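Local coordinates for protein hydrolase, HAD superfamily, subfamily III A (Legionella pneumophila, PDB 3N1U) that probably hydrolyses 3-deoxy-D-manno-octulosonate 8-phosphate to 3-deoxy-D-manno-octulosonate and inorganic phosphate, a step of lipopolysaccharide biosynthesis, as a metal-dependent phosphatase of the KdsC family, at residues L106-N109 and D110-A114; D164-L167 and N168-K172; E151-G154 and G155-A158. All coordinates share one frame; numbering follows the deposited sequence. Where two conformers were deposited one is given.

From the N terminus, contact 1 comes first: residues 106-114 turn the chain from the end of helix 96-106 into strand 113-117, which lies beside strand 21-24 in the parallel sheet. Contact 3 follows, a tight turn at 151-158 that leads from the edge strand 148-149 into helix 158-169. Contact 2, at 164-172, ends that same helix before helix 173-181. Each contact is local and closes before the next opens, so none nests or crosses. Contacts 1 and 3 lie on opposite sides of the chain's centre, their own centres about 24 Å apart. Contacts 1 and 2 touch, Ala-114 CB lying 4.3 Å from Ile-166 CD1, where helix 158-169 packs on the sheet.

Contact 1 of 3, residues L106-N109 and D110-A114; sequences LGLN and DDEFA
The ring of Phe-113 carries Leu-108 on one face: methyl CD1 of Leu-108 makes a CH-pi contact 4.2 Å from the ring centroid, 20° off the normal and displaced toward the rim. Leu-108 CB adds a contact of 3.7 Å to Phe-113 CE2, and Leu-106 CD1 reaches CE1 of the ring obliquely. The carbonyl O of Asp-110 lies in the ring plane, at the edge. A second flat group, the carboxylate of Glu-112, is turned 30° from the amide of Asn-109; the extended side chain, its CB near Asn-109 O, brings OE1 to the backbone N of Asn-109. With its anti lone pair, Glu-112 OE1 accepts Asn-109 N at 2.8 Å, nearly straight at 169°. In return, Glu-112 N donates to Asn-109 O at 2.9 Å. This reciprocal pair clasps Asn-109 across the 3-10 turn 110-112. A water bridges the side chains of Asn-109 and Asp-111, accepting from Asn-109 ND2 and donating to Asp-111 OD1, while Asp-111 OD2 forms a salt bridge with Lys-18. Asp-110 OD1 is hydrogen-bonded to Tyr-99 OH. The turn thus joins helix 96-106 to strand 113-117 of the HAD sheet: the Phe-113 ring meets Tyr-99 edge-to-face and also touches Leu-102 of that helix and Cys-21 and Ile-23 of strand 21-24.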
ATOM      1  N   LEU A 106     -14.774 -34.130  -1.340  1.00 39.36           N
ATOM      2  CA  LEU A 106     -15.610 -33.650  -2.437  1.00 39.68           C
ATOM      3  C   LEU A 106     -15.891 -34.697  -3.517  1.00 40.92           C
ATOM      4  O   LEU A 106     -16.853 -34.550  -4.246  1.00 41.85           O
ATOM      5  CB  LEU A 106     -15.005 -32.385  -3.074  1.00 38.30           C
ATOM      6  CG  LEU A 106     -14.935 -31.139  -2.179  1.00 37.95           C
ATOM      7  CD1 LEU A 106     -14.550 -29.899  -3.019  1.00 37.83           C
ATOM      8  CD2 LEU A 106     -16.285 -30.912  -1.508  1.00 41.19           C
ATOM      9  N   GLY A 107     -15.026 -35.703  -3.665  1.00 40.88           N
ATOM     10  CA  GLY A 107     -15.262 -36.770  -4.692  1.00 41.33           C
ATOM     11  C   GLY A 107     -14.897 -36.304  -6.111  1.00 40.14           C
ATOM     12  O   GLY A 107     -15.354 -36.864  -7.105  1.00 41.45           O
ATOM     13  N   LEU A 108     -14.021 -35.314  -6.202  1.00 36.69           N
ATOM     14  CA  LEU A 108     -13.674 -34.707  -7.491  1.00 35.92           C
ATOM     15  C   LEU A 108     -12.401 -35.257  -8.135  1.00 35.42           C
ATOM     16  O   LEU A 108     -11.491 -35.722  -7.440  1.00 36.05           O
ATOM     17  CB  LEU A 108     -13.538 -33.172  -7.365  1.00 32.48           C
ATOM     18  CG  LEU A 108     -14.754 -32.326  -6.963  1.00 33.69           C
ATOM     19  CD1 LEU A 108     -14.367 -30.782  -6.925  1.00 33.95           C
ATOM     20  CD2 LEU A 108     -15.893 -32.561  -7.920  1.00 34.52           C
ATOM     21  N   ASN A 109     -12.333 -35.176  -9.467  1.00 33.77           N
ATOM     22  CA  ASN A 109     -11.081 -35.512 -10.141  1.00 33.67           C
ATOM     23  C   ASN A 109     -10.075 -34.378  -9.960  1.00 31.58           C
ATOM     24  O   ASN A 109     -10.496 -33.201  -9.784  1.00 30.58           O
ATOM     25  CB  ASN A 109     -11.337 -35.751 -11.633  1.00 32.95           C
ATOM     26  CG  ASN A 109     -12.231 -36.942 -11.875  1.00 35.73           C
ATOM     27  OD1 ASN A 109     -12.304 -37.867 -11.042  1.00 34.66           O
ATOM     28  ND2 ASN A 109     -12.956 -36.927 -13.027  1.00 35.85           N
ATOM     29  N   ASP A 110      -8.777 -34.680 -10.077  1.00 31.52           N
ATOM     30  CA  ASP A 110      -7.710 -33.616  -9.997  1.00 32.12           C
ATOM     31  C   ASP A 110      -8.048 -32.474 -10.969  1.00 32.00           C
ATOM     32  O   ASP A 110      -7.934 -31.273 -10.633  1.00 31.79           O
ATOM     33  CB  ASP A 110      -6.294 -34.140 -10.351  1.00 32.78           C
ATOM     34  CG  ASP A 110      -5.674 -35.071  -9.270  1.00 33.59           C
ATOM     35  OD1 ASP A 110      -5.784 -34.785  -8.067  1.00 35.27           O
ATOM     36  OD2 ASP A 110      -5.098 -36.104  -9.639  1.00 35.16           O
ATOM     37  N   ASP A 111      -8.524 -32.829 -12.165  1.00 32.44           N
ATOM     38  CA  ASP A 111      -8.722 -31.801 -13.160  1.00 32.16           C
ATOM     39  C   ASP A 111      -9.993 -30.960 -12.930  1.00 31.64           C
ATOM     40  O   ASP A 111     -10.264 -30.053 -13.690  1.00 32.45           O
ATOM     41  CB  ASP A 111      -8.602 -32.335 -14.597  1.00 33.22           C
ATOM     42  CG  ASP A 111      -9.765 -33.246 -15.013  1.00 37.37           C
ATOM     43  OD1 ASP A 111     -10.667 -33.520 -14.202  1.00 37.97           O
ATOM     44  OD2 ASP A 111      -9.774 -33.690 -16.186  1.00 37.71           O
ATOM     45  N   GLU A 112     -10.727 -31.224 -11.850  1.00 31.16           N
ATOM     46  CA  GLU A 112     -11.907 -30.426 -11.526  1.00 30.64           C
ATOM     47  C   GLU A 112     -11.601 -29.412 -10.438  1.00 30.14           C
ATOM     48  O   GLU A 112     -12.488 -28.633 -10.036  1.00 29.25           O
ATOM     49  CB  GLU A 112     -13.070 -31.335 -11.098  1.00 31.99           C
ATOM     50  CG  GLU A 112     -13.485 -32.329 -12.236  1.00 32.20           C
ATOM     51  CD  GLU A 112     -14.636 -33.221 -11.829  1.00 37.42           C
ATOM     52  OE1 GLU A 112     -14.481 -34.033 -10.892  1.00 35.01           O
ATOM     53  OE2 GLU A 112     -15.694 -33.111 -12.453  1.00 37.86           O
ATOM     54  N   PHE A 113     -10.351 -29.417  -9.972  1.00 28.88           N
ATOM     55  CA  PHE A 113      -9.868 -28.373  -9.054  1.00 28.11           C
ATOM     56  C   PHE A 113      -9.078 -27.277  -9.784  1.00 28.34           C
ATOM     57  O   PHE A 113      -8.305 -27.583 -10.717  1.00 27.63           O
ATOM     58  CB  PHE A 113      -8.911 -28.999  -8.009  1.00 27.36           C
ATOM     59  CG  PHE A 113      -9.603 -29.772  -6.953  1.00 29.12           C
ATOM     60  CD1 PHE A 113     -10.205 -29.116  -5.869  1.00 28.54           C
ATOM     61  CD2 PHE A 113      -9.668 -31.188  -7.039  1.00 31.25           C
ATOM     62  CE1 PHE A 113     -10.884 -29.846  -4.895  1.00 30.72           C
ATOM     63  CE2 PHE A 113     -10.333 -31.919  -6.055  1.00 36.25           C
ATOM     64  CZ  PHE A 113     -10.947 -31.238  -4.988  1.00 34.64           C
ATOM     65  N   ALA A 114      -9.268 -26.019  -9.350  1.00 27.33           N
ATOM     66  CA  ALA A 114      -8.300 -24.954  -9.592  1.00 27.24           C
ATOM     67  C   ALA A 114      -7.598 -24.648  -8.277  1.00 27.06           C
ATOM     68  O   ALA A 114      -8.187 -24.851  -7.189  1.00 27.27           O
ATOM     69  CB  ALA A 114      -9.031 -23.672 -10.184  1.00 25.24           C
TER
HETATM   70  O   HOH W   1     -12.849 -34.779 -14.917  1.00 36.83           O

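Contact 2 of 3, residues D164-L167 and N168-K172; sequences DLIL and NAQNK
Leu-167 O is gripped by two backbone N-H groups that follow it in the chain: Lys-172 N donates at 2.9 Å in a nearly straight bond (170°), and Gln-170 N adds a weak one at 3.3 Å. Gln-170 N also points to Ile-166 O, at 3.1 Å, so its hydrogen is shared between two successive carbonyls. The two preceding i to i+4 bonds are regular: Asn-168 N reaches Asp-164 O at 2.8 Å, and Ala-169 N reaches Leu-165 O.

Among the side chains, Ile-166 and Gln-170 run side by side in the same direction. The CG2 branch of Ile-166, anti to its own backbone N, lies 3.6 Å from Gln-170 NE2, while CB and CG of Gln-170 pass over Ile-166 O. Beyond CG the glutamine is extended, which carries its amide to the carbonyls of Ala-16 and Ile-19. Both of these hold NE2, and OE1 accepts Lys-172 NZ at 2.8 Å, the donor tilted 17° from the carbonyl plane. Both ends of the amide are therefore engaged, which fixes its flip. Lys-172 crosses Leu-167 at about a right angle, its CB set 3.9 Å from Leu-167 CD2. Leu-167 itself faces Leu-57 and Leu-58 of helix 49-60 and Ala-176 of helix 173-181, whereas Ala-169 and Leu-165 rest on helix 3-17.

The positive phi of Asn-171 (57°) goes with two bonds back into the last turn, Lys-172 N to Leu-167 O and Asn-171 N to Asn-168 O, the 6→1 and 5→2 bonds of a Schellman motif, here ending helix 158-169 just before helix 173-181.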
ATOM      1  N   ASP A 164     -13.757 -14.776 -12.106  1.00 28.41           N
ATOM      2  CA  ASP A 164     -14.439 -14.276 -13.312  1.00 28.99           C
ATOM      3  C   ASP A 164     -14.066 -15.119 -14.533  1.00 30.85           C
ATOM      4  O   ASP A 164     -14.944 -15.471 -15.290  1.00 30.97           O
ATOM      5  CB  ASP A 164     -14.126 -12.801 -13.580  1.00 31.17           C
ATOM      6  CG  ASP A 164     -14.848 -11.852 -12.630  1.00 30.64           C
ATOM      7  OD1 ASP A 164     -15.634 -12.318 -11.750  1.00 32.29           O
ATOM      8  OD2 ASP A 164     -14.600 -10.623 -12.755  1.00 34.90           O
ATOM      9  N   LEU A 165     -12.785 -15.495 -14.670  1.00 30.65           N
ATOM     10  CA  LEU A 165     -12.381 -16.427 -15.758  1.00 31.78           C
ATOM     11  C   LEU A 165     -13.200 -17.727 -15.730  1.00 31.36           C
ATOM     12  O   LEU A 165     -13.731 -18.176 -16.757  1.00 33.59           O
ATOM     13  CB  LEU A 165     -10.878 -16.781 -15.622  1.00 31.12           C
ATOM     14  CG  LEU A 165     -10.404 -17.830 -16.660  1.00 34.13           C
ATOM     15  CD1 LEU A 165     -10.214 -17.084 -18.019  1.00 36.89           C
ATOM     16  CD2 LEU A 165      -9.110 -18.461 -16.197  1.00 36.20           C
ATOM     17  N   ILE A 166     -13.336 -18.310 -14.551  1.00 29.45           N
ATOM     18  CA  ILE A 166     -14.032 -19.596 -14.397  1.00 29.80           C
ATOM     19  C   ILE A 166     -15.543 -19.395 -14.733  1.00 31.09           C
ATOM     20  O   ILE A 166     -16.150 -20.146 -15.549  1.00 31.34           O
ATOM     21  CB  ILE A 166     -13.814 -20.160 -12.980  1.00 27.45           C
ATOM     22  CG1 ILE A 166     -12.336 -20.615 -12.767  1.00 29.58           C
ATOM     23  CG2 ILE A 166     -14.806 -21.338 -12.659  1.00 30.71           C
ATOM     24  CD1 ILE A 166     -11.993 -20.817 -11.271  1.00 27.77           C
ATOM     25  N   LEU A 167     -16.136 -18.351 -14.152  1.00 30.52           N
ATOM     26  CA  LEU A 167     -17.552 -18.119 -14.397  1.00 32.90           C
ATOM     27  C   LEU A 167     -17.824 -17.846 -15.864  1.00 34.95           C
ATOM     28  O   LEU A 167     -18.773 -18.371 -16.454  1.00 35.22           O
ATOM     29  CB  LEU A 167     -18.068 -16.968 -13.532  1.00 32.42           C
ATOM     30  CG  LEU A 167     -18.124 -17.276 -12.011  1.00 30.73           C
ATOM     31  CD1 LEU A 167     -18.358 -15.951 -11.294  1.00 34.40           C
ATOM     32  CD2 LEU A 167     -19.272 -18.232 -11.749  1.00 32.48           C
ATOM     33  N   ASN A 168     -16.970 -17.040 -16.462  1.00 35.66           N
ATOM     34  CA  ASN A 168     -17.128 -16.741 -17.897  1.00 37.91           C
ATOM     35  C   ASN A 168     -16.974 -17.951 -18.805  1.00 37.75           C
ATOM     36  O   ASN A 168     -17.762 -18.132 -19.755  1.00 39.04           O
ATOM     37  CB  ASN A 168     -16.219 -15.573 -18.295  1.00 38.35           C
ATOM     38  CG  ASN A 168     -16.850 -14.213 -17.898  1.00 43.33           C
ATOM     39  OD1 ASN A 168     -18.062 -14.008 -18.097  1.00 49.05           O
ATOM     40  ND2 ASN A 168     -16.057 -13.318 -17.340  1.00 41.91           N
ATOM     41  N   ALA A 169     -15.977 -18.784 -18.513  1.00 36.43           N
ATOM     42  CA  ALA A 169     -15.765 -20.037 -19.259  1.00 36.38           C
ATOM     43  C   ALA A 169     -16.960 -20.981 -19.234  1.00 37.08           C
ATOM     44  O   ALA A 169     -17.212 -21.691 -20.202  1.00 36.65           O
ATOM     45  CB  ALA A 169     -14.503 -20.741 -18.767  1.00 35.42           C
ATOM     46  N   GLN A 170     -17.666 -20.997 -18.107  1.00 35.33           N
ATOM     47  CA  GLN A 170     -18.759 -21.887 -17.886  1.00 35.72           C
ATOM     48  C   GLN A 170     -20.125 -21.254 -18.162  1.00 36.59           C
ATOM     49  O   GLN A 170     -21.146 -21.887 -17.939  1.00 37.29           O
ATOM     50  CB  GLN A 170     -18.674 -22.379 -16.437  1.00 35.11           C
ATOM     51  CG  GLN A 170     -17.417 -23.256 -16.167  1.00 33.14           C
ATOM     52  CD  GLN A 170     -17.430 -23.827 -14.744  1.00 34.47           C
ATOM     53  OE1 GLN A 170     -18.495 -23.973 -14.136  1.00 37.02           O
ATOM     54  NE2 GLN A 170     -16.262 -24.174 -14.227  1.00 29.38           N
ATOM     55  N   ASN A 171     -20.108 -20.000 -18.635  1.00 37.58           N
ATOM     56  CA  ASN A 171     -21.327 -19.233 -18.937  0.50 38.96           C
ATOM     57  C   ASN A 171     -22.227 -19.120 -17.701  1.00 38.68           C
ATOM     58  O   ASN A 171     -23.465 -19.190 -17.821  1.00 39.09           O
ATOM     59  CB  ASN A 171     -22.091 -19.835 -20.140  0.50 41.43           C
ATOM     60  CG  ASN A 171     -21.288 -19.794 -21.439  0.50 42.65           C
ATOM     61  OD1 ASN A 171     -20.671 -18.792 -21.774  0.50 45.70           O
ATOM     62  ND2 ASN A 171     -21.314 -20.888 -22.180  0.50 46.35           N
ATOM     63  N   LYS A 172     -21.602 -18.933 -16.528  1.00 36.84           N
ATOM     64  CA  LYS A 172     -22.298 -18.845 -15.241  1.00 36.44           C
ATOM     65  C   LYS A 172     -22.223 -17.463 -14.578  1.00 36.60           C
ATOM     66  O   LYS A 172     -22.711 -17.286 -13.465  1.00 36.28           O
ATOM     67  CB  LYS A 172     -21.769 -19.904 -14.254  1.00 35.04           C
ATOM     68  CG  LYS A 172     -22.242 -21.314 -14.565  1.00 36.43           C
ATOM     69  CD  LYS A 172     -21.576 -22.378 -13.686  1.00 36.19           C
ATOM     70  CE  LYS A 172     -22.126 -23.815 -14.102  1.00 36.49           C
ATOM     71  NZ  LYS A 172     -21.088 -24.797 -13.641  1.00 40.38           N
TER

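Contact 3 of 3, residues E151-G154 and G155-A158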
ATOM      1  N   GLU A 151      -3.141 -10.948 -13.794  1.00 32.60           N
ATOM      2  CA  GLU A 151      -2.527  -9.639 -14.025  1.00 35.20           C
ATOM      3  C   GLU A 151      -2.339  -8.999 -12.677  1.00 34.60           C
ATOM      4  O   GLU A 151      -1.310  -8.389 -12.397  1.00 33.89           O
ATOM      5  CB  GLU A 151      -3.415  -8.751 -14.913  1.00 37.67           C
ATOM      6  CG  GLU A 151      -3.669  -9.356 -16.304  1.00 44.85           C
ATOM      7  CD  GLU A 151      -2.423  -9.356 -17.195  1.00 54.78           C
ATOM      8  OE1 GLU A 151      -2.197  -8.328 -17.878  1.00 59.66           O
ATOM      9  OE2 GLU A 151      -1.684 -10.388 -17.239  1.00 57.65           O
ATOM     10  N   ARG A 152      -3.365  -9.089 -11.837  1.00 33.33           N
ATOM     11  CA  ARG A 152      -3.314  -8.436 -10.541  1.00 32.57           C
ATOM     12  C   ARG A 152      -2.487  -9.200  -9.510  1.00 31.91           C
ATOM     13  O   ARG A 152      -2.262 -10.413  -9.658  1.00 31.40           O
ATOM     14  CB  ARG A 152      -4.744  -8.160 -10.032  1.00 31.71           C
ATOM     15  CG  ARG A 152      -5.462  -7.082 -10.870  1.00 35.76           C
ATOM     16  CD  ARG A 152      -6.990  -7.322 -10.876  1.00 40.45           C
ATOM     17  NE  ARG A 152      -7.754  -6.529 -11.869  1.00 42.46           N
ATOM     18  CZ  ARG A 152      -8.074  -6.952 -13.096  1.00 46.58           C
ATOM     19  NH1 ARG A 152      -7.704  -8.164 -13.513  1.00 45.28           N
ATOM     20  NH2 ARG A 152      -8.823  -6.192 -13.906  1.00 47.03           N
ATOM     21  N   THR A 153      -2.069  -8.500  -8.449  1.00 31.24           N
ATOM     22  CA  THR A 153      -1.270  -9.071  -7.366  1.00 29.38           C
ATOM     23  C   THR A 153      -2.221  -9.598  -6.273  1.00 28.41           C
ATOM     24  O   THR A 153      -3.412  -9.235  -6.251  1.00 27.87           O
ATOM     25  CB  THR A 153      -0.245  -8.053  -6.734  1.00 31.68           C
ATOM     26  OG1 THR A 153      -0.988  -6.999  -6.146  1.00 32.26           O
ATOM     27  CG2 THR A 153       0.714  -7.427  -7.830  1.00 32.81           C
ATOM     28  N   GLY A 154      -1.697 -10.482  -5.421  1.00 29.52           N
ATOM     29  CA  GLY A 154      -2.433 -11.071  -4.263  1.00 28.70           C
ATOM     30  C   GLY A 154      -2.980  -9.928  -3.408  1.00 28.72           C
ATOM     31  O   GLY A 154      -2.282  -8.891  -3.173  1.00 26.23           O
ATOM     32  N   GLY A 155      -4.203 -10.134  -2.892  1.00 28.82           N
ATOM     33  CA  GLY A 155      -4.934  -9.102  -2.131  1.00 28.91           C
ATOM     34  C   GLY A 155      -5.354  -7.861  -2.862  1.00 28.89           C
ATOM     35  O   GLY A 155      -5.724  -6.889  -2.253  1.00 29.38           O
ATOM     36  N   ARG A 156      -5.275  -7.856  -4.189  0.50 29.16           N
ATOM     37  CA  ARG A 156      -5.659  -6.664  -4.908  0.50 30.34           C
ATOM     38  C   ARG A 156      -6.696  -6.983  -5.982  0.50 30.17           C
ATOM     39  O   ARG A 156      -6.918  -6.167  -6.875  0.50 30.13           O
ATOM     40  CB  ARG A 156      -4.442  -6.003  -5.553  0.50 31.19           C
ATOM     41  CG  ARG A 156      -3.412  -5.561  -4.544  0.50 31.41           C
ATOM     42  CD  ARG A 156      -4.036  -4.554  -3.601  0.50 30.80           C
ATOM     43  NE  ARG A 156      -3.033  -3.883  -2.769  0.50 35.82           N
ATOM     44  CZ  ARG A 156      -2.751  -4.220  -1.516  0.50 33.04           C
ATOM     45  NH1 ARG A 156      -3.371  -5.251  -0.949  0.50 26.97           N
ATOM     46  NH2 ARG A 156      -1.829  -3.529  -0.847  0.50 34.78           N
ATOM     47  N   GLY A 157      -7.280  -8.185  -5.919  1.00 29.18           N
ATOM     48  CA  GLY A 157      -8.258  -8.621  -6.954  1.00 29.73           C
ATOM     49  C   GLY A 157      -7.802  -9.745  -7.901  1.00 30.72           C
ATOM     50  O   GLY A 157      -8.500 -10.014  -8.891  1.00 30.12           O
ATOM     51  N   ALA A 158      -6.639 -10.358  -7.616  1.00 26.74           N
ATOM     52  CA  ALA A 158      -6.135 -11.498  -8.442  1.00 27.55           C
ATOM     53  C   ALA A 158      -7.093 -12.700  -8.326  1.00 27.59           C
ATOM     54  O   ALA A 158      -7.409 -13.334  -9.316  1.00 25.95           O
ATOM     55  CB  ALA A 158      -4.743 -11.926  -8.016  1.00 28.82           C
TER
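Arg-152 starts with CB pointing toward Ala-158, 3.8 Å from Ala-158 N and close to Ala-158 CA. Its chain then runs extended from CG to NE (chi3 -168°), bringing CD alongside the peptide of Gly-157, 3.7 Å from Gly-157 O. At the tip, NH1 forms a salt bridge with Glu-161 in the first turn of helix 158-169. The other oxygen of Glu-161 accepts Glu-151 N, so a single carboxylate holds both the arginine and the backbone just before it. Methyl CB of Ala-158 fills the inside of the bend, 3.3 Å from Arg-152 O and also close to Thr-153 O.

Residues Thr-153 to Arg-156 form a type II beta turn, closed by Arg-156 N donating to Thr-153 O at 3.1 Å, from above the carbonyl plane and with a bent angle of 139°. Gly-155 holds its third corner at positive phi, where a CB would clash with Gly-154 O; Gly-157, also at positive phi, takes the N-cap position of helix 158-169. The turn sits beside the metal site of this HAD fold, near the calcium ligand Asp-118, while Gly-154 N is hydrogen-bonded to Asn-137 OD1.

In one of the two conformers of Arg-156, the side chains of Thr-153 and Arg-156 cross obliquely in van der Waals contact, OG1 of the threonine lying 3.2 Å from Arg-156 CG. In that conformer a bend at chi2 (-60°) folds the Arg-156 chain back, and NH1 donates to Gly-155 O at 3.1 Å; that oxygen lies in the guanidinium plane, although the donor stands above the plane of the carbonyl. Arg-156 also packs on Leu-34 of a neighbouring subunit.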